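Local atomic coordinates of histone-lysine N-methyltransferase, H3 lysine-9 specific SUVH4 (Arabidopsis thaliana, PDB entry 4QEO), a protein that methylates histone H3 as a mark of transcriptional repression and binds methylated DNA through its SRA domain. Residues S113-D118 / G138-I143. Numbering follows the deposited sequence.
Sequences SGQYED and GNKRQI. With nucleotides of chain B.
Two irregular loops of the SRA domain run past each other, 113-118 after strand 106-112 and the loop 138-143 ahead of helix 151-161, with the CA atoms of Glu117 and Arg141 6.4 Å apart. Loop 113-118 holds the 5-methylcytosine 5CM7 of chain B; 138-143 packs against that loop without touching this nucleotide. The backbone N atoms of Ser113 and Gln115 both donate to its O2, while Tyr116 lays one ring face over the base, CD1 3.4 Å from C5, and its OH bonds OP2. Gln142 brings OE1 to 3.5 Å from Tyr116 CD2, the side chains crossing at about a right angle with the amide plane tilted 29° from the ring; Gln142 NE2 is held by Gly132 O. An alanine at Tyr116 would probably loosen the methylated base, losing both the ring face over it and the OH bond to OP2. Glu117, with CG between N and the carbonyl carbon (chi1 57°), reaches across: OE2 accepts from Gln142 N, nearly straight at 173° but from above the carboxylate plane, and also bonds Ser200. Water 1 ties Glu117 N to Lys140 O and Gln142 OE1. Lys140, extended alongside Gln115, delivers NZ in the carbonyl plane onto a lone pair of Gln115 OE1 at 2.9 Å.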
loop_
_atom_site.group_PDB
_atom_site.type_symbol
_atom_site.label_atom_id
_atom_site.label_comp_id
_atom_site.label_asym_id
_atom_site.label_seq_id
_atom_site.Cartn_x
_atom_site.Cartn_y
_atom_site.Cartn_z
ATOM N N SER A 113 -7.990 3.041 -20.428
ATOM C CA SER A 113 -7.779 1.670 -19.984
ATOM C C SER A 113 -7.747 0.752 -21.178
ATOM O O SER A 113 -7.808 -0.460 -21.026
ATOM C CB SER A 113 -8.891 1.250 -19.029
ATOM O OG SER A 113 -8.707 1.914 -17.791
ATOM N N GLY A 114 -7.658 1.345 -22.363
ATOM C CA GLY A 114 -7.506 0.580 -23.590
ATOM C C GLY A 114 -8.761 -0.183 -23.978
ATOM O O GLY A 114 -8.692 -1.215 -24.637
ATOM N N GLN A 115 -9.919 0.324 -23.572
ATOM C CA GLN A 115 -11.173 -0.380 -23.831
ATOM C C GLN A 115 -11.886 0.082 -25.103
ATOM O O GLN A 115 -12.766 -0.608 -25.618
ATOM C CB GLN A 115 -12.088 -0.208 -22.631
ATOM C CG GLN A 115 -11.392 -0.587 -21.343
ATOM C CD GLN A 115 -11.212 -2.075 -21.263
ATOM O OE1 GLN A 115 -12.162 -2.817 -21.454
ATOM N NE2 GLN A 115 -9.990 -2.524 -21.024
ATOM N N TYR A 116 -11.529 1.258 -25.603
ATOM C CA TYR A 116 -12.162 1.773 -26.824
ATOM C C TYR A 116 -11.207 1.587 -27.992
ATOM O O TYR A 116 -10.076 2.040 -27.941
ATOM C CB TYR A 116 -12.510 3.257 -26.653
ATOM C CG TYR A 116 -13.851 3.526 -25.981
ATOM C CD1 TYR A 116 -14.112 3.097 -24.658
ATOM C CD2 TYR A 116 -14.854 4.209 -26.657
ATOM C CE1 TYR A 116 -15.341 3.353 -24.046
ATOM C CE2 TYR A 116 -16.081 4.473 -26.055
ATOM C CZ TYR A 116 -16.315 4.052 -24.753
ATOM O OH TYR A 116 -17.537 4.328 -24.186
ATOM N N GLU A 117 -11.671 0.925 -29.045
ATOM C CA GLU A 117 -10.817 0.562 -30.168
ATOM C C GLU A 117 -10.217 1.796 -30.873
ATOM O O GLU A 117 -9.160 1.707 -31.492
ATOM C CB GLU A 117 -11.601 -0.321 -31.146
ATOM C CG GLU A 117 -12.881 0.358 -31.647
ATOM C CD GLU A 117 -13.905 -0.594 -32.230
ATOM O OE1 GLU A 117 -13.602 -1.802 -32.369
ATOM O OE2 GLU A 117 -15.015 -0.127 -32.572
ATOM N N ASP A 118 -10.860 2.957 -30.748
ATOM C CA ASP A 118 -10.331 4.159 -31.390
ATOM C C ASP A 118 -9.334 4.972 -30.539
ATOM O O ASP A 118 -8.791 5.957 -31.021
ATOM C CB ASP A 118 -11.475 5.058 -31.893
ATOM C CG ASP A 118 -12.407 4.326 -32.858
ATOM O OD1 ASP A 118 -11.998 4.129 -34.015
ATOM O OD2 ASP A 118 -13.530 3.930 -32.460
ATOM N N GLY A 138 -18.498 -8.473 -24.376
ATOM C CA GLY A 138 -18.298 -9.100 -25.670
ATOM C C GLY A 138 -17.052 -8.608 -26.383
ATOM O O GLY A 138 -15.970 -8.550 -25.795
ATOM N N ASN A 139 -17.207 -8.241 -27.651
ATOM C CA ASN A 139 -16.074 -7.766 -28.445
ATOM C C ASN A 139 -15.535 -6.413 -27.985
ATOM O O ASN A 139 -14.419 -6.036 -28.339
ATOM C CB ASN A 139 -16.405 -7.745 -29.950
ATOM C CG ASN A 139 -17.699 -6.990 -30.279
ATOM O OD1 ASN A 139 -18.021 -5.956 -29.679
ATOM N ND2 ASN A 139 -18.441 -7.510 -31.254
ATOM N N LYS A 140 -16.341 -5.706 -27.189
ATOM C CA LYS A 140 -16.021 -4.368 -26.694
ATOM C C LYS A 140 -15.818 -3.346 -27.801
ATOM O O LYS A 140 -15.023 -2.420 -27.662
ATOM C CB LYS A 140 -14.803 -4.390 -25.770
ATOM C CG LYS A 140 -15.027 -5.147 -24.465
ATOM C CD LYS A 140 -13.791 -5.040 -23.594
ATOM C CE LYS A 140 -13.903 -5.859 -22.318
ATOM N NZ LYS A 140 -12.661 -5.692 -21.500
ATOM N N ARG A 141 -16.556 -3.499 -28.892
ATOM C CA ARG A 141 -16.453 -2.561 -30.012
ATOM C C ARG A 141 -17.578 -1.544 -30.004
ATOM O O ARG A 141 -18.539 -1.668 -29.235
ATOM C CB ARG A 141 -16.483 -3.335 -31.318
ATOM C CG ARG A 141 -15.463 -4.425 -31.332
ATOM C CD ARG A 141 -15.262 -4.924 -32.721
ATOM N NE ARG A 141 -14.032 -5.693 -32.826
ATOM C CZ ARG A 141 -13.527 -6.117 -33.977
ATOM N NH1 ARG A 141 -12.401 -6.818 -33.990
ATOM N NH2 ARG A 141 -14.153 -5.833 -35.114
ATOM N N GLN A 142 -17.449 -0.533 -30.860
ATOM C CA GLN A 142 -18.522 0.436 -31.069
ATOM C C GLN A 142 -19.690 -0.261 -31.743
ATOM O O GLN A 142 -19.492 -1.026 -32.677
ATOM C CB GLN A 142 -18.034 1.605 -31.936
ATOM C CG GLN A 142 -16.887 2.419 -31.275
ATOM C CD GLN A 142 -17.173 2.713 -29.801
ATOM O OE1 GLN A 142 -16.544 2.134 -28.904
ATOM N NE2 GLN A 142 -18.128 3.594 -29.548
ATOM N N ILE A 143 -20.908 0.012 -31.284
ATOM C CA ILE A 143 -22.086 -0.639 -31.856
ATOM C C ILE A 143 -23.179 0.347 -32.239
ATOM O O ILE A 143 -24.215 -0.052 -32.752
ATOM C CB ILE A 143 -22.681 -1.655 -30.869
ATOM C CG1 ILE A 143 -22.906 -0.982 -29.520
ATOM C CG2 ILE A 143 -21.746 -2.836 -30.697
ATOM C CD1 ILE A 143 -23.493 -1.936 -28.487
ATOM N N1 5CM B 7 -12.520 3.840 -21.431
ATOM C C2 5CM B 7 -11.409 3.818 -22.284
ATOM N N3 5CM B 7 -11.252 4.700 -23.271
ATOM C C4 5CM B 7 -12.141 5.632 -23.487
ATOM C C5 5CM B 7 -13.309 5.672 -22.614
ATOM C C5A 5CM B 7 -14.340 6.711 -22.845
ATOM C C6 5CM B 7 -13.450 4.740 -21.621
ATOM O O2 5CM B 7 -10.539 3.012 -22.136
ATOM N N4 5CM B 7 -12.017 6.508 -24.445
ATOM C "C1'" 5CM B 7 -12.671 2.805 -20.434
ATOM C "C2'" 5CM B 7 -13.069 3.132 -19.006
ATOM C "C3'" 5CM B 7 -13.747 1.846 -18.601
ATOM C "C4'" 5CM B 7 -14.526 1.499 -19.853
ATOM O "O4'" 5CM B 7 -13.727 1.991 -20.901
ATOM O "O3'" 5CM B 7 -12.811 0.803 -18.390
ATOM C "C5'" 5CM B 7 -15.969 2.009 -19.911
ATOM O "O5'" 5CM B 7 -16.158 3.387 -19.721
ATOM P P 5CM B 7 -17.348 4.182 -20.338
ATOM O OP1 5CM B 7 -17.047 5.568 -20.209
ATOM O OP2 5CM B 7 -17.698 3.629 -21.595
ATOM P P DA B 8 -11.993 0.606 -17.105
ATOM O OP1 DA B 8 -11.184 1.740 -16.789
ATOM O OP2 DA B 8 -11.385 -0.672 -17.204
ATOM O "O5'" DA B 8 -13.025 0.590 -15.912
ATOM C "C5'" DA B 8 -13.831 -0.549 -15.679
ATOM C "C4'" DA B 8 -13.788 -0.923 -14.222
ATOM O "O4'" DA B 8 -14.972 -1.663 -13.905
ATOM C "C3'" DA B 8 -12.642 -1.854 -13.866
ATOM O "O3'" DA B 8 -12.313 -1.693 -12.489
ATOM C "C2'" DA B 8 -13.207 -3.209 -14.239
ATOM C "C1'" DA B 8 -14.716 -3.043 -14.060
ATOM N N9 DA B 8 -15.559 -3.526 -15.146
ATOM C C8 DA B 8 -15.318 -3.530 -16.493
ATOM N N7 DA B 8 -16.314 -3.988 -17.206
ATOM C C5 DA B 8 -17.284 -4.291 -16.266
ATOM C C6 DA B 8 -18.582 -4.815 -16.380
ATOM N N6 DA B 8 -19.154 -5.129 -17.539
ATOM N N1 DA B 8 -19.287 -4.991 -15.247
ATOM C C2 DA B 8 -18.714 -4.678 -14.084
ATOM N N3 DA B 8 -17.511 -4.172 -13.848
ATOM C C4 DA B 8 -16.836 -4.003 -14.995
HETATM O O HOH W 1 -14.586 0.265 -28.870
HETATM O O HOH W 2 -13.656 3.259 -30.006
#